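Oxygen-independent coproporphyrinogen III oxidase (Escherichia coli, PDB 1OLT) catalyses the oxygen-independent oxidative decarboxylation of two propionate groups of coproporphyrinogen III to give protoporphyrinogen IX, using a [4Fe-4S] cluster and S-adenosylmethionine. Local coordinates at residues R51-Y56 with A101-S106; Q39-A44 with A328-G333; V105-W110 with T314-T319. All blocks are in the same frame, centred on the assembly; numbering follows the deposited sequence.

Interaction 1 (R51-Y56 with A101-S106); sequences RPLSLY and AGRHVS. With SAM (S-adenosylmethionine), chain D.
L53 and V105 form a parallel bridge, their CA atoms 4.6 Å apart, on neighbouring strands 53-62 and 105-112, joined by the crossover that includes helix 80-96, in the three-quarter barrel of the radical SAM core. Two backbone bonds zip the pair: L53 N gives to H104 O at 3.0 Å, and L53 O takes S106 N and also receives a CA-H...O contact from V105 CA. The tight part lies on the L53-V105 face. With its CG anti to the backbone N (chi1 -170°), L53 lays CD2 against V105 CG2 at 4.0 Å and against R103 CB. V105 CG1 reaches on to L55 CG.

Toward P52 and H104 the strands part and solvent enters. A water donates to R51 O at 2.6 Å and accepts from H104 N, filling the place of a direct strand bond. R51 O is gripped a second time, from above its carbonyl plane, by R103 NH1 at 3.1 Å in the conformer described; the charge of R103 is met by D320. Further along strand 53-62, at Y56, the adenine of S-adenosylmethionine lies over the tyrosine ring, C5 over the centre of the ring and 3.5 Å above its plane.

Interaction 2 (Q39-A44 with A328-G333); sequences QAFLQA and AISMIG. With SAM (S-adenosylmethionine), chain D.
I329 N, on strand 329-332, gives a nearly straight bond (170°) to adenine N1 of S-adenosylmethionine at 2.8 Å, and N6 of the same adenine gives to I329 O at 3.0 Å. The strand thus reads the base through its backbone, while its S330 and I332 side chains turn to helix 38-45.

Near the end of that helix, G333 CA makes a CA-H...O contact with A44 O at 3.5 Å, with an angle of 154° at the hydrogen, and I332 CG2 lies 3.6 Å from the same oxygen. G333 has positive backbone phi, and a side chain there would run into A44 O; its N is held by D320 OD1. In return A44 CB presses on I332 O at 3.4 Å.

One turn earlier, F41 reaches the strand with its ring. Its CG is anti to the backbone N (chi1 -176°), and CE1 and CZ both lie 4.1 Å from I332 CD1, which comes at the ring obliquely. S330 OG stands at the ring edge near its plane, farther off, and is hydrogen-bonded to G323 N. L322 and A337, from the strands beside it, also touch F41. An alanine at I332 would probably leave a gap beside F41 CE1 and CZ and strip A44 O of its CG2 neighbour, letting the ring turn more freely.

The chemistry thus divides in two: the helix packs on the S330-I332 face through apolar and C-H...O contacts, while the backbone bonds of the strand go to the adenine and to neighbouring strands.

Interaction 3 (V105-W110 with T314-T319); sequences VSQLHW and TTQGDT
S106 and Q316 meet through two polar atoms of each. S106 OG gives its proton to Q316 OE1 at 2.6 Å, lying in the plane of the amide carbonyl with a C=O...donor angle of 160°. The other end of the same amide, NE2, gives a weak bond of 3.4 Å to S106 O. One carboxamide therefore spans side chain and backbone of a single serine, a pairing that would fix which way the amide is flipped, since oxygen faces the hydroxyl and nitrogen the carbonyl. S106 chi1 of 61° sets OG between its own N and carbonyl carbon, and the extended Q316 chain brings its amide to it. T319 CG2 lies near the same hydroxyl at 4.3 Å.

Beside this pair Q107 and Q316 come tip to tip, their amide planes 36° apart, with Q107 OE1 3.5 Å from Q316 CD. Q107 was deposited in two conformers, so its contacts are less certain. In the one described, NE2 is bonded to S54 OG of strand 53-62, while OE1 faces T314 OG1 at 3.2 Å, a weak pairing. T314 OG1 also accepts from Q316 N at 3.3 Å, closing an ST turn that bends the chain just ahead of the glutamine.

Residues 315-319 link strands 313-314 and 320-324, and segment 314-319 meets strand 105-112 from the S106 and Q107 side. Strands 53-62 and 140-146 flank that strand in the sheet, E141 of the latter touching both Q107 and Q316. Away from the link, L108 and W110 pack on helix 120-133: M127 meets both, while L126 and L130 adjoin the tryptophan.

Interactions 1 and 3 lie close, their centres 8 Å apart, and share V105 and S106 on strand 105-112; L55 N and Q107 O, 2.8 Å apart, probably bond between them. Interaction 2, centred 13 Å from interaction 1 and 16 Å from interaction 3, joins helix 38-45 to strand 329-332 of a three-stranded antiparallel sheet. Along the chain come helix 38-45, strand 53-62, strand 105-112 and, far later, segment 314-319 and strand 329-332. Strand 320-324 belongs to the large sheet, pairs in parallel with 53-62, and is bonded to 329-332 through L321 and M331. Y56 touches A328, and one of the two bound S-adenosylmethionines contacts interactions 1 and 2, so barrel and later segments together build its adenine site.

Interaction 1 (R51-Y56 with A101-S106)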
loop_
_atom_site.group_PDB
_atom_site.type_symbol
_atom_site.label_atom_id
_atom_site.label_comp_id
_atom_site.label_asym_id
_atom_site.label_seq_id
_atom_site.Cartn_x
_atom_site.Cartn_y
_atom_site.Cartn_z
ATOM N N ARG A 51 -2.851 22.312 -2.393
ATOM C CA ARG A 51 -2.449 21.001 -2.734
ATOM C C ARG A 51 -3.689 20.096 -2.992
ATOM O O ARG A 51 -4.718 20.202 -2.318
ATOM C CB ARG A 51 -1.620 20.431 -1.609
ATOM C CG ARG A 51 -0.762 19.277 -1.986
ATOM C CD ARG A 51 0.333 18.963 -0.941
ATOM N NE ARG A 51 1.492 19.805 -1.181
ATOM C CZ ARG A 51 2.727 19.536 -0.736
ATOM N NH1 ARG A 51 2.989 18.462 0.014
ATOM N NH2 ARG A 51 3.717 20.357 -1.041
ATOM N N PRO A 52 -3.622 19.321 -4.041
ATOM C CA PRO A 52 -4.661 18.338 -4.271
ATOM C C PRO A 52 -4.855 17.433 -3.003
ATOM O O PRO A 52 -3.930 17.203 -2.224
ATOM C CB PRO A 52 -4.111 17.518 -5.430
ATOM C CG PRO A 52 -3.049 18.339 -6.109
ATOM C CD PRO A 52 -2.568 19.334 -5.100
ATOM N N LEU A 53 -6.065 16.929 -2.827
ATOM C CA LEU A 53 -6.410 16.096 -1.707
ATOM C C LEU A 53 -6.692 14.694 -2.204
ATOM O O LEU A 53 -7.425 14.487 -3.147
ATOM C CB LEU A 53 -7.644 16.692 -0.971
ATOM C CG LEU A 53 -8.054 16.100 0.377
ATOM C CD1 LEU A 53 -6.984 16.117 1.394
ATOM C CD2 LEU A 53 -9.338 16.813 0.969
ATOM N N SER A 54 -6.111 13.739 -1.516
ATOM C CA SER A 54 -6.386 12.321 -1.622
ATOM C C SER A 54 -7.089 11.842 -0.336
ATOM O O SER A 54 -6.764 12.297 0.740
ATOM C CB SER A 54 -5.035 11.587 -1.805
ATOM O OG SER A 54 -5.286 10.166 -1.856
ATOM N N LEU A 55 -8.049 10.950 -0.463
ATOM C CA LEU A 55 -8.809 10.452 0.646
ATOM C C LEU A 55 -8.588 8.963 0.778
ATOM O O LEU A 55 -8.607 8.266 -0.183
ATOM C CB LEU A 55 -10.308 10.741 0.441
ATOM C CG LEU A 55 -10.695 12.182 0.281
ATOM C CD1 LEU A 55 -12.188 12.251 0.101
ATOM C CD2 LEU A 55 -10.270 12.982 1.410
ATOM N N TYR A 56 -8.387 8.499 2.001
ATOM C CA TYR A 56 -8.334 7.069 2.330
ATOM C C TYR A 56 -9.420 6.786 3.388
ATOM O O TYR A 56 -9.508 7.513 4.356
ATOM C CB TYR A 56 -6.956 6.662 2.893
ATOM C CG TYR A 56 -6.974 5.242 3.320
ATOM C CD1 TYR A 56 -6.879 4.224 2.392
ATOM C CD2 TYR A 56 -7.161 4.892 4.663
ATOM C CE1 TYR A 56 -7.001 2.853 2.816
ATOM C CE2 TYR A 56 -7.230 3.540 5.078
ATOM C CZ TYR A 56 -7.157 2.549 4.154
ATOM O OH TYR A 56 -7.296 1.235 4.520
ATOM N N ALA A 101 -12.626 22.476 2.772
ATOM C CA ALA A 101 -13.640 23.045 1.860
ATOM C C ALA A 101 -13.089 23.634 0.555
ATOM O O ALA A 101 -13.760 23.577 -0.489
ATOM C CB ALA A 101 -14.464 24.179 2.590
ATOM N N GLY A 102 -11.917 24.258 0.608
ATOM C CA GLY A 102 -11.291 24.747 -0.637
ATOM C C GLY A 102 -10.546 23.709 -1.533
ATOM O O GLY A 102 -10.001 24.054 -2.544
ATOM N N ARG A 103 -10.517 22.441 -1.126
ATOM C CA ARG A 103 -9.682 21.469 -1.802
ATOM C C ARG A 103 -10.446 20.793 -2.906
ATOM O O ARG A 103 -11.686 20.827 -2.942
ATOM C CB ARG A 103 -9.176 20.420 -0.814
ATOM C CG ARG A 103 -8.429 21.001 0.379
ATOM C CD ARG A 103 -7.049 21.532 0.102
ATOM N NE ARG A 103 -6.314 21.560 1.369
ATOM C CZ ARG A 103 -5.237 20.844 1.653
ATOM N NH1 ARG A 103 -4.674 20.058 0.737
ATOM N NH2 ARG A 103 -4.698 20.952 2.864
ATOM N N HIS A 104 -9.671 20.139 -3.779
ATOM C CA HIS A 104 -10.169 19.340 -4.869
ATOM C C HIS A 104 -9.573 17.960 -4.712
ATOM O O HIS A 104 -8.363 17.844 -4.555
ATOM C CB HIS A 104 -9.733 19.988 -6.172
ATOM C CG HIS A 104 -10.335 21.344 -6.362
ATOM N ND1 HIS A 104 -11.464 21.555 -7.122
ATOM C CD2 HIS A 104 -10.021 22.547 -5.810
ATOM C CE1 HIS A 104 -11.781 22.841 -7.090
ATOM N NE2 HIS A 104 -10.935 23.461 -6.284
ATOM N N VAL A 105 -10.437 16.944 -4.735
ATOM C CA VAL A 105 -10.058 15.578 -4.449
ATOM C C VAL A 105 -9.703 14.907 -5.780
ATOM O O VAL A 105 -10.502 14.887 -6.692
ATOM C CB VAL A 105 -11.150 14.841 -3.715
ATOM C CG1 VAL A 105 -10.798 13.433 -3.617
ATOM C CG2 VAL A 105 -11.312 15.480 -2.298
ATOM N N SER A 106 -8.471 14.421 -5.888
ATOM C CA SER A 106 -7.983 13.748 -7.070
ATOM C C SER A 106 -7.960 12.233 -6.908
ATOM O O SER A 106 -7.795 11.483 -7.887
ATOM C CB SER A 106 -6.557 14.259 -7.398
ATOM O OG SER A 106 -5.672 13.959 -6.314
HETATM N N SAM D . 0.099 -3.812 4.689
HETATM C CA SAM D . 0.178 -5.079 3.938
HETATM C C SAM D . 1.434 -5.891 4.315
HETATM O O SAM D . 1.395 -7.053 4.767
HETATM O OXT SAM D . 2.595 -5.438 4.213
HETATM C CB SAM D . 0.112 -4.803 2.412
HETATM C CG SAM D . -1.246 -4.243 1.881
HETATM S SD SAM D . -1.215 -2.479 1.411
HETATM C CE SAM D . -0.985 -2.577 -0.401
HETATM C "C5'" SAM D . -2.905 -1.775 1.463
HETATM C "C4'" SAM D . -3.483 -1.795 2.869
HETATM O "O4'" SAM D . -2.706 -0.890 3.636
HETATM C "C3'" SAM D . -4.922 -1.281 2.975
HETATM O "O3'" SAM D . -5.859 -2.254 2.551
HETATM C "C2'" SAM D . -4.941 -0.889 4.427
HETATM O "O2'" SAM D . -5.009 -2.034 5.233
HETATM C "C1'" SAM D . -3.556 -0.240 4.600
HETATM N N9 SAM D . -3.565 1.184 4.315
HETATM C C8 SAM D . -3.459 1.785 3.110
HETATM N N7 SAM D . -3.540 3.161 3.295
HETATM C C5 SAM D . -3.689 3.399 4.572
HETATM C C6 SAM D . -3.829 4.557 5.285
HETATM N N6 SAM D . -3.786 5.762 4.741
HETATM N N1 SAM D . -3.991 4.438 6.619
HETATM C C2 SAM D . -4.019 3.240 7.226
HETATM N N3 SAM D . -3.909 2.095 6.538
HETATM C C4 SAM D . -3.736 2.180 5.227
HETATM O O HOH W 1 -6.740 21.101 -3.752
#

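Interaction 2 (Q39-A44 with A328-G333)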
loop_
_atom_site.group_PDB
_atom_site.type_symbol
_atom_site.label_atom_id
_atom_site.label_comp_id
_atom_site.label_asym_id
_atom_site.label_seq_id
_atom_site.Cartn_x
_atom_site.Cartn_y
_atom_site.Cartn_z
ATOM N N GLN A 39 -3.895 20.612 17.637
ATOM C CA GLN A 39 -3.442 21.837 17.046
ATOM C C GLN A 39 -2.426 21.500 15.929
ATOM O O GLN A 39 -2.380 22.161 14.897
ATOM C CB GLN A 39 -2.932 22.852 18.148
ATOM C CG GLN A 39 -4.087 23.364 19.097
ATOM C CD GLN A 39 -5.276 23.988 18.336
ATOM O OE1 GLN A 39 -5.084 24.963 17.606
ATOM N NE2 GLN A 39 -6.482 23.432 18.507
ATOM N N ALA A 40 -1.567 20.509 16.176
ATOM C CA ALA A 40 -0.504 20.204 15.215
ATOM C C ALA A 40 -1.181 19.791 13.955
ATOM O O ALA A 40 -0.759 20.137 12.869
ATOM C CB ALA A 40 0.401 19.079 15.726
ATOM N N PHE A 41 -2.309 19.099 14.103
ATOM C CA PHE A 41 -3.050 18.659 12.963
ATOM C C PHE A 41 -3.594 19.853 12.184
ATOM O O PHE A 41 -3.547 19.895 10.955
ATOM C CB PHE A 41 -4.211 17.701 13.396
ATOM C CG PHE A 41 -4.946 17.134 12.287
ATOM C CD1 PHE A 41 -4.445 16.057 11.616
ATOM C CD2 PHE A 41 -6.147 17.668 11.880
ATOM C CE1 PHE A 41 -5.141 15.480 10.546
ATOM C CE2 PHE A 41 -6.866 17.109 10.791
ATOM C CZ PHE A 41 -6.370 16.027 10.134
ATOM N N LEU A 42 -4.167 20.793 12.897
ATOM C CA LEU A 42 -4.730 21.962 12.230
ATOM C C LEU A 42 -3.624 22.795 11.551
ATOM O O LEU A 42 -3.841 23.274 10.454
ATOM C CB LEU A 42 -5.509 22.806 13.207
ATOM C CG LEU A 42 -6.730 22.071 13.782
ATOM C CD1 LEU A 42 -7.407 23.030 14.774
ATOM C CD2 LEU A 42 -7.712 21.658 12.740
ATOM N N GLN A 43 -2.460 22.930 12.185
ATOM C CA GLN A 43 -1.319 23.608 11.542
ATOM C C GLN A 43 -0.898 22.875 10.275
ATOM O O GLN A 43 -0.529 23.516 9.294
ATOM C CB GLN A 43 -0.110 23.682 12.473
ATOM C CG GLN A 43 -0.237 24.670 13.573
ATOM C CD GLN A 43 1.102 24.817 14.406
ATOM O OE1 GLN A 43 2.156 24.269 14.007
ATOM N NE2 GLN A 43 1.042 25.555 15.538
ATOM N N ALA A 44 -0.998 21.526 10.269
ATOM C CA ALA A 44 -0.629 20.749 9.090
ATOM C C ALA A 44 -1.603 21.019 7.952
ATOM O O ALA A 44 -1.210 21.180 6.780
ATOM C CB ALA A 44 -0.603 19.276 9.409
ATOM N N ALA A 328 -6.732 4.760 10.374
ATOM C CA ALA A 328 -6.372 5.505 9.184
ATOM C C ALA A 328 -5.282 6.510 9.434
ATOM O O ALA A 328 -5.326 7.282 10.380
ATOM C CB ALA A 328 -7.559 6.153 8.537
ATOM N N ILE A 329 -4.284 6.457 8.558
ATOM C CA ILE A 329 -3.179 7.438 8.506
ATOM C C ILE A 329 -3.371 8.545 7.490
ATOM O O ILE A 329 -3.761 8.297 6.353
ATOM C CB ILE A 329 -1.836 6.732 8.252
ATOM C CG1 ILE A 329 -1.549 5.762 9.395
ATOM C CG2 ILE A 329 -0.680 7.725 8.286
ATOM C CD1 ILE A 329 -0.460 4.654 9.053
ATOM N N SER A 330 -3.093 9.763 7.919
ATOM C CA SER A 330 -3.100 10.964 7.090
ATOM C C SER A 330 -1.637 11.428 6.888
ATOM O O SER A 330 -0.862 11.308 7.815
ATOM C CB SER A 330 -3.856 12.078 7.792
ATOM O OG SER A 330 -5.206 11.738 8.076
ATOM N N MET A 331 -1.297 11.923 5.690
ATOM C CA MET A 331 -0.042 12.567 5.382
ATOM C C MET A 331 -0.361 13.979 4.866
ATOM O O MET A 331 -0.723 14.164 3.716
ATOM C CB MET A 331 0.690 11.782 4.328
ATOM C CG MET A 331 0.966 10.413 4.877
ATOM S SD MET A 331 1.840 9.201 3.810
ATOM C CE MET A 331 1.018 9.329 2.050
ATOM N N ILE A 332 -0.240 14.957 5.748
ATOM C CA ILE A 332 -0.713 16.285 5.452
ATOM C C ILE A 332 0.327 17.325 5.906
ATOM O O ILE A 332 0.755 17.311 7.031
ATOM C CB ILE A 332 -2.068 16.560 6.179
ATOM C CG1 ILE A 332 -3.168 15.568 5.712
ATOM C CG2 ILE A 332 -2.547 17.955 5.891
ATOM C CD1 ILE A 332 -4.434 15.731 6.481
ATOM N N GLY A 333 0.647 18.256 5.067
ATOM C CA GLY A 333 1.482 19.398 5.476
ATOM C C GLY A 333 2.789 19.063 6.235
ATOM O O GLY A 333 2.999 19.554 7.321
HETATM N N SAM D . 0.099 -3.812 4.689
HETATM C CA SAM D . 0.178 -5.079 3.938
HETATM C C SAM D . 1.434 -5.891 4.315
HETATM O O SAM D . 1.395 -7.053 4.767
HETATM O OXT SAM D . 2.595 -5.438 4.213
HETATM C CB SAM D . 0.112 -4.803 2.412
HETATM C CG SAM D . -1.246 -4.243 1.881
HETATM S SD SAM D . -1.215 -2.479 1.411
HETATM C CE SAM D . -0.985 -2.577 -0.401
HETATM C "C5'" SAM D . -2.905 -1.775 1.463
HETATM C "C4'" SAM D . -3.483 -1.795 2.869
HETATM O "O4'" SAM D . -2.706 -0.890 3.636
HETATM C "C3'" SAM D . -4.922 -1.281 2.975
HETATM O "O3'" SAM D . -5.859 -2.254 2.551
HETATM C "C2'" SAM D . -4.941 -0.889 4.427
HETATM O "O2'" SAM D . -5.009 -2.034 5.233
HETATM C "C1'" SAM D . -3.556 -0.240 4.600
HETATM N N9 SAM D . -3.565 1.184 4.315
HETATM C C8 SAM D . -3.459 1.785 3.110
HETATM N N7 SAM D . -3.540 3.161 3.295
HETATM C C5 SAM D . -3.689 3.399 4.572
HETATM C C6 SAM D . -3.829 4.557 5.285
HETATM N N6 SAM D . -3.786 5.762 4.741
HETATM N N1 SAM D . -3.991 4.438 6.619
HETATM C C2 SAM D . -4.019 3.240 7.226
HETATM N N3 SAM D . -3.909 2.095 6.538
HETATM C C4 SAM D . -3.736 2.180 5.227
#

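Interaction 3 (V105-W110 with T314-T319)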
loop_
_atom_site.group_PDB
_atom_site.type_symbol
_atom_site.label_atom_id
_atom_site.label_comp_id
_atom_site.label_asym_id
_atom_site.label_seq_id
_atom_site.Cartn_x
_atom_site.Cartn_y
_atom_site.Cartn_z
ATOM N N VAL A 105 -10.437 16.944 -4.735
ATOM C CA VAL A 105 -10.058 15.578 -4.449
ATOM C C VAL A 105 -9.703 14.907 -5.780
ATOM O O VAL A 105 -10.502 14.887 -6.692
ATOM C CB VAL A 105 -11.150 14.841 -3.715
ATOM C CG1 VAL A 105 -10.798 13.433 -3.617
ATOM C CG2 VAL A 105 -11.312 15.480 -2.298
ATOM N N SER A 106 -8.471 14.421 -5.888
ATOM C CA SER A 106 -7.983 13.748 -7.070
ATOM C C SER A 106 -7.960 12.233 -6.908
ATOM O O SER A 106 -7.795 11.483 -7.887
ATOM C CB SER A 106 -6.557 14.259 -7.398
ATOM O OG SER A 106 -5.672 13.959 -6.314
ATOM N N GLN A 107 -8.176 11.778 -5.684
ATOM C CA GLN A 107 -7.975 10.360 -5.341
ATOM C C GLN A 107 -8.806 9.902 -4.127
ATOM O O GLN A 107 -8.808 10.601 -3.117
ATOM C CB GLN A 107 -6.524 10.207 -5.007
ATOM C CG GLN A 107 -5.986 8.837 -5.058
ATOM C CD GLN A 107 -4.400 8.832 -4.971
ATOM O OE1 GLN A 107 -3.711 8.694 -5.992
ATOM N NE2 GLN A 107 -3.863 8.990 -3.740
ATOM N N LEU A 108 -9.464 8.739 -4.224
ATOM C CA LEU A 108 -10.131 8.113 -3.089
ATOM C C LEU A 108 -9.858 6.628 -3.183
ATOM O O LEU A 108 -10.027 6.036 -4.249
ATOM C CB LEU A 108 -11.648 8.339 -3.161
ATOM C CG LEU A 108 -12.545 7.492 -2.258
ATOM C CD1 LEU A 108 -12.269 7.808 -0.834
ATOM C CD2 LEU A 108 -13.979 7.724 -2.622
ATOM N N HIS A 109 -9.502 6.027 -2.048
ATOM C CA HIS A 109 -9.363 4.618 -1.943
ATOM C C HIS A 109 -9.981 4.107 -0.636
ATOM O O HIS A 109 -9.846 4.737 0.423
ATOM C CB HIS A 109 -7.927 4.238 -1.942
ATOM C CG HIS A 109 -7.696 2.765 -1.861
ATOM N ND1 HIS A 109 -7.493 2.001 -2.958
ATOM C CD2 HIS A 109 -7.674 1.918 -0.814
ATOM C CE1 HIS A 109 -7.289 0.739 -2.600
ATOM N NE2 HIS A 109 -7.370 0.665 -1.302
ATOM N N TRP A 110 -10.651 2.979 -0.749
ATOM C CA TRP A 110 -11.142 2.266 0.391
ATOM C C TRP A 110 -10.274 1.002 0.536
ATOM O O TRP A 110 -10.194 0.192 -0.366
ATOM C CB TRP A 110 -12.597 1.842 0.218
ATOM C CG TRP A 110 -13.623 2.993 0.147
ATOM C CD1 TRP A 110 -13.377 4.339 0.199
ATOM C CD2 TRP A 110 -15.039 2.860 -0.031
ATOM N NE1 TRP A 110 -14.533 5.050 0.038
ATOM C CE2 TRP A 110 -15.584 4.173 -0.093
ATOM C CE3 TRP A 110 -15.910 1.782 -0.138
ATOM C CZ2 TRP A 110 -16.943 4.414 -0.278
ATOM C CZ3 TRP A 110 -17.290 2.042 -0.331
ATOM C CH2 TRP A 110 -17.777 3.319 -0.380
ATOM N N THR A 314 2.083 5.285 -7.008
ATOM C CA THR A 314 1.073 6.157 -7.580
ATOM C C THR A 314 1.711 7.212 -8.422
ATOM O O THR A 314 2.840 7.615 -8.137
ATOM C CB THR A 314 0.199 6.854 -6.449
ATOM O OG1 THR A 314 -0.822 7.670 -7.043
ATOM C CG2 THR A 314 1.031 7.865 -5.665
ATOM N N THR A 315 0.990 7.685 -9.449
ATOM C CA THR A 315 1.407 8.846 -10.266
ATOM C C THR A 315 1.214 10.217 -9.595
ATOM O O THR A 315 1.817 11.163 -9.980
ATOM C CB THR A 315 0.613 8.880 -11.607
ATOM O OG1 THR A 315 -0.776 8.555 -11.366
ATOM C CG2 THR A 315 1.110 7.771 -12.544
ATOM N N GLN A 316 0.346 10.287 -8.607
ATOM C CA GLN A 316 -0.032 11.545 -7.955
ATOM C C GLN A 316 0.839 11.845 -6.728
ATOM O O GLN A 316 0.581 11.331 -5.596
ATOM C CB GLN A 316 -1.497 11.451 -7.531
ATOM C CG GLN A 316 -2.441 11.141 -8.727
ATOM C CD GLN A 316 -3.942 11.280 -8.373
ATOM O OE1 GLN A 316 -4.323 12.094 -7.475
ATOM N NE2 GLN A 316 -4.790 10.516 -9.074
ATOM N N GLY A 317 1.858 12.666 -6.945
ATOM C CA GLY A 317 2.698 13.153 -5.863
ATOM C C GLY A 317 2.294 14.549 -5.434
ATOM O O GLY A 317 1.550 15.249 -6.130
ATOM N N ASP A 318 2.839 14.978 -4.304
ATOM C CA ASP A 318 2.512 16.284 -3.695
ATOM C C ASP A 318 0.987 16.427 -3.526
ATOM O O ASP A 318 0.412 17.429 -3.931
ATOM C CB ASP A 318 3.101 17.508 -4.475
ATOM C CG ASP A 318 4.653 17.718 -4.249
ATOM O OD1 ASP A 318 5.268 17.127 -3.317
ATOM O OD2 ASP A 318 5.329 18.461 -4.995
ATOM N N THR A 319 0.343 15.408 -2.944
ATOM C CA THR A 319 -1.005 15.552 -2.443
ATOM C C THR A 319 -0.994 15.496 -0.910
ATOM O O THR A 319 -0.124 14.890 -0.315
ATOM C CB THR A 319 -1.974 14.452 -2.993
ATOM O OG1 THR A 319 -1.613 13.168 -2.452
ATOM C CG2 THR A 319 -1.820 14.319 -4.497
#